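Local coordinates for protein adenosine deaminase (Burkholderia ambifaria, PDB 4GXW) that binds a zinc ion and probably catalyses the hydrolytic deamination of adenine or a related purine, at residues L34-L39 with P298-P303; A51-A56 with L88-D93; H108-A113 with V308-A313. One frame throughout, in Å; residues are numbered along the deposited sequence.

Contact 1 of 3, residues L34-L39 with P298-P303. With ZN (zinc ion), chain C.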
loop_
_atom_site.group_PDB
_atom_site.type_symbol
_atom_site.label_atom_id
_atom_site.label_comp_id
_atom_site.label_asym_id
_atom_site.label_seq_id
_atom_site.Cartn_x
_atom_site.Cartn_y
_atom_site.Cartn_z
ATOM N N LEU A 34 -2.641 2.041 -4.099
ATOM C CA LEU A 34 -1.291 2.347 -4.567
ATOM C C LEU A 34 -0.207 1.891 -3.603
ATOM O O LEU A 34 0.975 2.043 -3.892
ATOM C CB LEU A 34 -1.132 3.853 -4.801
ATOM C CG LEU A 34 -2.060 4.513 -5.814
ATOM C CD1 LEU A 34 -1.763 6.000 -5.908
ATOM C CD2 LEU A 34 -1.912 3.843 -7.175
ATOM N N HIS A 35 -0.598 1.347 -2.452
ATOM C CA HIS A 35 0.362 0.946 -1.422
ATOM C C HIS A 35 -0.104 -0.337 -0.757
ATOM O O HIS A 35 -0.887 -0.315 0.200
ATOM C CB HIS A 35 0.554 2.068 -0.386
ATOM C CG HIS A 35 1.681 1.833 0.582
ATOM N ND1 HIS A 35 2.366 2.872 1.179
ATOM C CD2 HIS A 35 2.227 0.693 1.076
ATOM C CE1 HIS A 35 3.298 2.379 1.981
ATOM N NE2 HIS A 35 3.243 1.056 1.930
ATOM N N CYS A 36 0.371 -1.457 -1.286
ATOM C CA CYS A 36 0.016 -2.770 -0.771
ATOM C C CYS A 36 1.120 -3.751 -1.099
ATOM O O CYS A 36 1.524 -3.875 -2.256
ATOM C CB CYS A 36 -1.288 -3.261 -1.398
ATOM S SG CYS A 36 -1.842 -4.814 -0.684
ATOM N N HIS A 37 1.599 -4.456 -0.083
ATOM C CA HIS A 37 2.617 -5.484 -0.281
ATOM C C HIS A 37 1.933 -6.822 -0.506
ATOM O O HIS A 37 1.144 -7.277 0.333
ATOM C CB HIS A 37 3.582 -5.543 0.910
ATOM C CG HIS A 37 4.256 -4.236 1.187
ATOM N ND1 HIS A 37 5.499 -3.907 0.680
ATOM C CD2 HIS A 37 3.833 -3.153 1.883
ATOM C CE1 HIS A 37 5.813 -2.680 1.065
ATOM N NE2 HIS A 37 4.817 -2.199 1.792
ATOM N N LEU A 38 2.244 -7.439 -1.644
ATOM C CA LEU A 38 1.737 -8.762 -1.994
ATOM C C LEU A 38 1.824 -9.748 -0.828
ATOM O O LEU A 38 0.848 -10.428 -0.500
ATOM C CB LEU A 38 2.526 -9.312 -3.185
ATOM C CG LEU A 38 2.069 -10.683 -3.684
ATOM C CD1 LEU A 38 0.608 -10.644 -4.129
ATOM C CD2 LEU A 38 2.983 -11.166 -4.797
ATOM N N LEU A 39 2.989 -9.813 -0.195
ATOM C CA LEU A 39 3.228 -10.789 0.857
ATOM C C LEU A 39 2.556 -10.397 2.177
ATOM O O LEU A 39 2.510 -11.196 3.112
ATOM C CB LEU A 39 4.735 -11.040 1.035
ATOM C CG LEU A 39 5.336 -12.160 0.163
ATOM C CD1 LEU A 39 5.132 -11.895 -1.333
ATOM C CD2 LEU A 39 6.817 -12.351 0.483
ATOM N N PRO A 298 -5.221 7.122 1.048
ATOM C CA PRO A 298 -5.147 6.050 2.051
ATOM C C PRO A 298 -5.120 4.649 1.437
ATOM O O PRO A 298 -5.731 4.422 0.386
ATOM C CB PRO A 298 -6.430 6.247 2.849
ATOM C CG PRO A 298 -7.394 6.760 1.822
ATOM C CD PRO A 298 -6.587 7.658 0.924
ATOM N N ASN A 299 -4.425 3.727 2.109
ATOM C CA ASN A 299 -4.177 2.391 1.599
ATOM C C ASN A 299 -4.066 1.407 2.758
ATOM O O ASN A 299 -3.938 1.825 3.909
ATOM C CB ASN A 299 -2.870 2.382 0.807
ATOM C CG ASN A 299 -2.972 3.141 -0.485
ATOM O OD1 ASN A 299 -3.365 2.579 -1.492
ATOM N ND2 ASN A 299 -2.614 4.429 -0.469
ATOM N N THR A 300 -4.065 0.107 2.442
ATOM C CA THR A 300 -4.023 -0.951 3.456
ATOM C C THR A 300 -2.619 -1.412 3.863
ATOM O O THR A 300 -2.441 -1.878 4.992
ATOM C CB THR A 300 -4.866 -2.198 3.054
ATOM O OG1 THR A 300 -4.345 -2.777 1.850
ATOM C CG2 THR A 300 -6.345 -1.840 2.860
ATOM N N ASP A 301 -1.646 -1.314 2.949
ATOM C CA ASP A 301 -0.233 -1.728 3.176
ATOM C C ASP A 301 -0.074 -3.249 3.281
ATOM O O ASP A 301 0.494 -3.881 2.386
ATOM C CB ASP A 301 0.369 -1.006 4.400
ATOM C CG ASP A 301 1.912 -0.838 4.354
ATOM O OD1 ASP A 301 2.632 -1.158 3.372
ATOM O OD2 ASP A 301 2.429 -0.313 5.364
ATOM N N ASP A 302 -0.579 -3.834 4.366
ATOM C CA ASP A 302 -0.526 -5.285 4.580
ATOM C C ASP A 302 -1.909 -5.719 5.050
ATOM O O ASP A 302 -2.109 -5.968 6.248
ATOM C CB ASP A 302 0.535 -5.656 5.630
ATOM C CG ASP A 302 1.906 -5.129 5.285
ATOM O OD1 ASP A 302 2.573 -5.713 4.407
ATOM O OD2 ASP A 302 2.340 -4.127 5.902
ATOM N N PRO A 303 -2.877 -5.798 4.123
ATOM C CA PRO A 303 -4.285 -5.912 4.522
ATOM C C PRO A 303 -4.600 -7.123 5.396
ATOM O O PRO A 303 -5.368 -6.993 6.345
ATOM C CB PRO A 303 -5.039 -5.975 3.182
ATOM C CG PRO A 303 -3.988 -6.355 2.179
ATOM C CD PRO A 303 -2.739 -5.708 2.660
HETATM ZN ZN ZN C . 4.583 -0.397 2.809
HETATM O O HOH W 1 4.929 0.131 4.674
#
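His35 and Asp301 lie side by side and point the same way, ring and carboxylate planes turned 77° apart, while the ring of His37, also running alongside Asp301, makes a shallower 45° with that carboxylate. All three converge on one zinc ion, held by His35 NE2 at 2.2 Å, His37 NE2 at 2.1 Å and Asp301 OD1 at 2.2 Å, with His216 and a water as the further ligands. The other carboxylate oxygen, Asp301 OD2, accepts a hydrogen bond of 2.6 Å from the zinc-bound water. The backbones of the ligand-bearing segments are joined directly: Asp301 N donates to His35 O, and His37 N to Asp301 O in a nearly straight bond, a single beta bridge between Cys36 and Asp301. Asn299 adds a second clamp, its OD1 taking Leu34 N at 2.8 Å and, weakly, His35 N. The second ring nitrogen of His35, ND1, is hydrogen-bonded to Thr263 OG1. This is the zinc site of the adenosine deaminase family, a His-X-His pair joined by a third histidine, His216, and an aspartate, at the C-terminal ends of barrel strands. The metal would be expected to polarise its water, and Asp301, touching both, is placed to orient it.

Contact 2 of 3, residues A51-A56 with L88-D93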
loop_
_atom_site.group_PDB
_atom_site.type_symbol
_atom_site.label_atom_id
_atom_site.label_comp_id
_atom_site.label_asym_id
_atom_site.label_seq_id
_atom_site.Cartn_x
_atom_site.Cartn_y
_atom_site.Cartn_z
ATOM N N ALA A 51 2.091 -23.547 4.077
ATOM C CA ALA A 51 2.911 -24.101 5.151
ATOM C C ALA A 51 2.843 -25.627 5.190
ATOM O O ALA A 51 3.862 -26.310 5.341
ATOM C CB ALA A 51 2.489 -23.519 6.486
ATOM N N GLN A 52 1.632 -26.158 5.065
ATOM C CA GLN A 52 1.423 -27.598 5.139
ATOM C C GLN A 52 2.081 -28.312 3.966
ATOM O O GLN A 52 2.653 -29.389 4.131
ATOM C CB GLN A 52 -0.072 -27.920 5.203
ATOM C CG GLN A 52 -0.739 -27.442 6.488
ATOM C CD GLN A 52 -2.251 -27.549 6.448
ATOM O OE1 GLN A 52 -2.855 -27.603 5.376
ATOM N NE2 GLN A 52 -2.869 -27.578 7.623
ATOM N N ARG A 53 2.015 -27.706 2.785
ATOM C CA ARG A 53 2.631 -28.303 1.604
ATOM C C ARG A 53 4.160 -28.236 1.635
ATOM O O ARG A 53 4.836 -29.194 1.254
ATOM C CB ARG A 53 2.102 -27.654 0.325
ATOM C CG ARG A 53 2.377 -28.467 -0.936
ATOM C CD ARG A 53 2.241 -27.625 -2.197
ATOM N NE ARG A 53 3.400 -26.764 -2.400
ATOM C CZ ARG A 53 3.341 -25.534 -2.899
ATOM N NH1 ARG A 53 4.452 -24.822 -3.045
ATOM N NH2 ARG A 53 2.172 -25.010 -3.244
ATOM N N SER A 54 4.707 -27.110 2.085
ATOM C CA SER A 54 6.161 -26.926 2.099
ATOM C C SER A 54 6.840 -27.639 3.257
ATOM O O SER A 54 8.060 -27.823 3.249
ATOM C CB SER A 54 6.524 -25.439 2.154
ATOM O OG SER A 54 6.052 -24.839 3.352
ATOM N N GLY A 55 6.057 -28.039 4.253
ATOM C CA GLY A 55 6.619 -28.593 5.469
ATOM C C GLY A 55 7.425 -27.531 6.189
ATOM O O GLY A 55 8.484 -27.809 6.751
ATOM N N ALA A 56 6.921 -26.302 6.155
ATOM C CA ALA A 56 7.572 -25.190 6.829
ATOM C C ALA A 56 7.598 -25.454 8.326
ATOM O O ALA A 56 6.634 -25.986 8.879
ATOM C CB ALA A 56 6.832 -23.893 6.534
ATOM N N LEU A 88 6.836 -19.857 0.119
ATOM C CA LEU A 88 6.693 -19.642 -1.315
ATOM C C LEU A 88 7.792 -20.436 -2.012
ATOM O O LEU A 88 8.959 -20.018 -2.044
ATOM C CB LEU A 88 6.793 -18.143 -1.635
ATOM C CG LEU A 88 5.719 -17.284 -0.954
ATOM C CD1 LEU A 88 6.025 -15.795 -1.082
ATOM C CD2 LEU A 88 4.314 -17.601 -1.482
ATOM N N THR A 89 7.432 -21.599 -2.543
ATOM C CA THR A 89 8.439 -22.519 -3.070
ATOM C C THR A 89 8.311 -22.814 -4.564
ATOM O O THR A 89 9.179 -23.481 -5.134
ATOM C CB THR A 89 8.451 -23.856 -2.298
ATOM O OG1 THR A 89 7.210 -24.541 -2.502
ATOM C CG2 THR A 89 8.668 -23.618 -0.798
ATOM N N ARG A 90 7.241 -22.327 -5.190
ATOM C CA ARG A 90 7.015 -22.520 -6.624
ATOM C C ARG A 90 6.474 -21.233 -7.196
ATOM O O ARG A 90 5.740 -20.525 -6.510
ATOM C CB ARG A 90 5.971 -23.610 -6.880
ATOM C CG ARG A 90 6.216 -24.946 -6.227
ATOM C CD ARG A 90 5.130 -25.927 -6.622
ATOM N NE ARG A 90 5.205 -27.190 -5.889
ATOM C CZ ARG A 90 4.642 -28.325 -6.292
ATOM N NH1 ARG A 90 3.953 -28.361 -7.423
ATOM N NH2 ARG A 90 4.765 -29.427 -5.561
ATOM N N PRO A 91 6.795 -20.931 -8.466
ATOM C CA PRO A 91 6.203 -19.758 -9.121
ATOM C C PRO A 91 4.694 -19.717 -8.967
ATOM O O PRO A 91 4.136 -18.635 -8.761
ATOM C CB PRO A 91 6.563 -19.964 -10.596
ATOM C CG PRO A 91 7.856 -20.711 -10.554
ATOM C CD PRO A 91 7.776 -21.615 -9.333
ATOM N N ASP A 92 4.035 -20.866 -9.044
ATOM C CA ASP A 92 2.576 -20.876 -8.965
ATOM C C ASP A 92 2.023 -20.314 -7.651
ATOM O O ASP A 92 0.893 -19.829 -7.604
ATOM C CB ASP A 92 2.008 -22.271 -9.228
ATOM C CG ASP A 92 0.520 -22.237 -9.457
ATOM O OD1 ASP A 92 0.100 -21.835 -10.561
ATOM O OD2 ASP A 92 -0.238 -22.580 -8.532
ATOM N N ASP A 93 2.813 -20.372 -6.586
ATOM C CA ASP A 93 2.401 -19.800 -5.309
ATOM C C ASP A 93 2.260 -18.285 -5.424
ATOM O O ASP A 93 1.347 -17.693 -4.837
ATOM C CB ASP A 93 3.416 -20.132 -4.217
ATOM C CG ASP A 93 3.550 -21.617 -3.969
ATOM O OD1 ASP A 93 2.617 -22.397 -4.282
ATOM O OD2 ASP A 93 4.613 -22.015 -3.444
HETATM O O HOH W 2 6.245 -26.171 -1.023
#
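Arg53 reaches from the last turn of helix 44-54 to the loop before helix 91-106 and its first turn, where Thr89 and Asp93 bind its guanidinium and Arg90 lies over it. CB points toward the partner segment, and CG stands anti to the backbone N (chi1 -163°). The chain runs on extended through CD and then bends at chi3 (77°), which sets NE beside a water that it meets by a weak bond of 3.2 Å. Beyond NE, the guanidinium has Arg90 over one face, with Arg90 NE 3.6 Å above its plane and offset toward the rim. NH1 gives two bonds, both near that plane: one to Asp93 OD2 at 2.8 Å, on the syn lone pair of that oxygen, the other to Thr89 OG1, also at 2.8 Å. NH2 ends the chain at Asp93 OD1, 2.8 Å away, so that the salt bridge is end-on and bidentate, guanidinium and carboxylate meeting tip to tip with their planes 22° apart. Asp93 OD2 is gripped again by Thr89 N at 3.0 Å and by Arg90 N, from above the carboxylate plane. Far from the zinc, this buried carboxylate under exposed partners ties the loop before its own helix to the end of helix 44-54, and its charge probably helps Arg53 and Arg90 to lie so close.

Contact 3 of 3, residues H108-A113 with V308-A313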
loop_
_atom_site.group_PDB
_atom_site.type_symbol
_atom_site.label_atom_id
_atom_site.label_comp_id
_atom_site.label_asym_id
_atom_site.label_seq_id
_atom_site.Cartn_x
_atom_site.Cartn_y
_atom_site.Cartn_z
ATOM N N HIS A 108 -13.922 -4.987 -2.777
ATOM C CA HIS A 108 -14.116 -3.711 -2.097
ATOM C C HIS A 108 -14.103 -2.540 -3.066
ATOM O O HIS A 108 -13.850 -1.401 -2.675
ATOM C CB HIS A 108 -13.084 -3.533 -0.987
ATOM C CG HIS A 108 -13.342 -4.424 0.181
ATOM N ND1 HIS A 108 -14.234 -4.092 1.174
ATOM C CD2 HIS A 108 -12.885 -5.661 0.482
ATOM C CE1 HIS A 108 -14.300 -5.075 2.053
ATOM N NE2 HIS A 108 -13.486 -6.038 1.658
ATOM N N ASN A 109 -14.385 -2.837 -4.333
ATOM C CA ASN A 109 -14.469 -1.824 -5.378
ATOM C C ASN A 109 -13.156 -1.097 -5.661
ATOM O O ASN A 109 -13.155 0.044 -6.141
ATOM C CB ASN A 109 -15.618 -0.849 -5.109
ATOM C CG ASN A 109 -16.968 -1.496 -5.313
ATOM O OD1 ASN A 109 -17.257 -2.018 -6.399
ATOM N ND2 ASN A 109 -17.791 -1.507 -4.269
ATOM N N VAL A 110 -12.038 -1.763 -5.380
ATOM C CA VAL A 110 -10.774 -1.336 -5.949
ATOM C C VAL A 110 -10.813 -1.694 -7.432
ATOM O O VAL A 110 -10.986 -2.866 -7.794
ATOM C CB VAL A 110 -9.570 -1.992 -5.244
ATOM C CG1 VAL A 110 -8.281 -1.583 -5.943
ATOM C CG2 VAL A 110 -9.533 -1.593 -3.763
ATOM N N ARG A 111 -10.671 -0.684 -8.285
ATOM C CA ARG A 111 -10.757 -0.877 -9.730
ATOM C C ARG A 111 -9.383 -0.959 -10.372
ATOM O O ARG A 111 -9.239 -1.418 -11.504
ATOM C CB ARG A 111 -11.586 0.237 -10.355
ATOM C CG ARG A 111 -13.024 0.179 -9.884
ATOM C CD ARG A 111 -13.862 1.343 -10.366
ATOM N NE ARG A 111 -15.254 1.191 -9.944
ATOM C CZ ARG A 111 -16.210 2.083 -10.179
ATOM N NH1 ARG A 111 -15.930 3.188 -10.848
ATOM N NH2 ARG A 111 -17.448 1.861 -9.755
ATOM N N HIS A 112 -8.373 -0.525 -9.622
ATOM C CA HIS A 112 -6.997 -0.492 -10.090
ATOM C C HIS A 112 -6.096 -0.602 -8.867
ATOM O O HIS A 112 -6.202 0.210 -7.945
ATOM C CB HIS A 112 -6.732 0.822 -10.840
ATOM C CG HIS A 112 -5.316 0.986 -11.295
ATOM N ND1 HIS A 112 -4.834 0.420 -12.456
ATOM C CD2 HIS A 112 -4.275 1.655 -10.742
ATOM C CE1 HIS A 112 -3.555 0.726 -12.593
ATOM N NE2 HIS A 112 -3.191 1.467 -11.561
ATOM N N ALA A 113 -5.221 -1.606 -8.861
ATOM C CA ALA A 113 -4.314 -1.851 -7.737
ATOM C C ALA A 113 -2.871 -1.927 -8.218
ATOM O O ALA A 113 -2.561 -2.672 -9.150
ATOM C CB ALA A 113 -4.680 -3.149 -7.013
ATOM N N VAL A 308 -7.037 -5.101 7.922
ATOM C CA VAL A 308 -7.734 -3.951 7.363
ATOM C C VAL A 308 -7.954 -4.144 5.863
ATOM O O VAL A 308 -7.010 -4.411 5.121
ATOM C CB VAL A 308 -6.975 -2.622 7.687
ATOM C CG1 VAL A 308 -5.569 -2.601 7.067
ATOM C CG2 VAL A 308 -7.783 -1.395 7.269
ATOM N N ASN A 309 -9.204 -4.046 5.423
ATOM C CA ASN A 309 -9.508 -4.113 3.991
ATOM C C ASN A 309 -9.649 -2.680 3.430
ATOM O O ASN A 309 -9.659 -1.716 4.211
ATOM C CB ASN A 309 -10.730 -5.017 3.738
ATOM C CG ASN A 309 -12.016 -4.444 4.293
ATOM O OD1 ASN A 309 -12.319 -3.266 4.097
ATOM N ND2 ASN A 309 -12.796 -5.284 4.983
ATOM N N PRO A 310 -9.743 -2.518 2.089
ATOM C CA PRO A 310 -9.786 -1.160 1.534
ATOM C C PRO A 310 -10.963 -0.331 2.067
ATOM O O PRO A 310 -10.772 0.854 2.348
ATOM C CB PRO A 310 -9.911 -1.405 0.027
ATOM C CG PRO A 310 -9.160 -2.705 -0.182
ATOM C CD PRO A 310 -9.517 -3.530 1.037
ATOM N N SER A 311 -12.144 -0.926 2.218
ATOM C CA SER A 311 -13.291 -0.191 2.759
ATOM C C SER A 311 -13.032 0.317 4.177
ATOM O O SER A 311 -13.463 1.418 4.542
ATOM C CB SER A 311 -14.560 -1.052 2.719
ATOM O OG SER A 311 -14.869 -1.419 1.386
ATOM N N GLU A 312 -12.324 -0.485 4.967
ATOM C CA GLU A 312 -11.984 -0.126 6.336
ATOM C C GLU A 312 -10.908 0.958 6.409
ATOM O O GLU A 312 -10.943 1.813 7.300
ATOM C CB GLU A 312 -11.536 -1.372 7.106
ATOM C CG GLU A 312 -12.663 -2.344 7.441
ATOM C CD GLU A 312 -12.164 -3.646 8.038
ATOM O OE1 GLU A 312 -11.111 -4.147 7.581
ATOM O OE2 GLU A 312 -12.812 -4.168 8.976
ATOM N N ALA A 313 -9.946 0.919 5.489
ATOM C CA ALA A 313 -8.925 1.955 5.467
ATOM C C ALA A 313 -9.536 3.328 5.204
ATOM O O ALA A 313 -9.197 4.306 5.870
ATOM C CB ALA A 313 -7.836 1.619 4.442
#
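Ser311 OG and His108 ND1 make the polar bond of this contact, 2.8 Å long, in which either atom could be the donor. The hydroxyl lies at the edge of the imidazole, near its plane, and is placed there by a chi1 of -60° that sets OG anti to the carbonyl carbon of Ser311. The ring itself swings out from the backbone toward the helix, CG anti to the carbonyl carbon of His108, and lays one face against Asn309. Ring and amide planes are 26° apart, stacked, although the two side chains cross at about a right angle. Asn309 CG comes within 3.3 Å of His108 CE1, and Asn309 CB makes a CH-pi contact 3.9 Å from the ring centroid.

What holds the amide in that position is the capping box of helix 310-319. Asn309 occupies the N-cap, and its OD1 accepts from Glu312 N at 2.9 Å; in return Asn309 N donates at 2.9 Å onto the anti lone pair of Glu312 OE1. One asparagine therefore both closes the first turn of the helix and offers its flat amide to the histidine. The other segment carries a helix end too: Asn109, with positive phi, is the C-prime residue of a Schellman motif that terminates helix 91-106 and leads straight into strand 110-117, a helix-to-strand connection of the TIM-barrel-like fold.

Pro310 packs beside His108. Its CB lies 4.0 Å from His108 CB, and its CG meets Val110 CG2 at 3.8 Å, the side chains of Pro310 and Val110 crossing at about a right angle. Lys31 of the adjoining strand 31-33 also packs on Pro310 and Ser311, and its NZ is hydrogen-bonded to the carbonyl oxygen of His108.

In the fold
Contact 1 holds the zinc, and the other two stand at different removes from it. Contact 3 lies about 10 Å from contact 1, centre to centre, and the two touch: Thr300 CG2 packs 3.5 Å from Val308 O, and Pro303 O and Val308 N, 3.0 Å apart, probably share a hydrogen bond. The Pro310 side chain is still about 11 Å from those of His35 and Asp301. Contact 2, its centre about 22 Å from that of contact 1, reaches it through Leu39 CD2 and Leu88 CD1, 3.9 Å apart. Contacts 2 and 3 do not touch, their nearest atoms being about 16 Å apart, yet helix 91-106 begins in the former and leads to strand 110-117 in the latter.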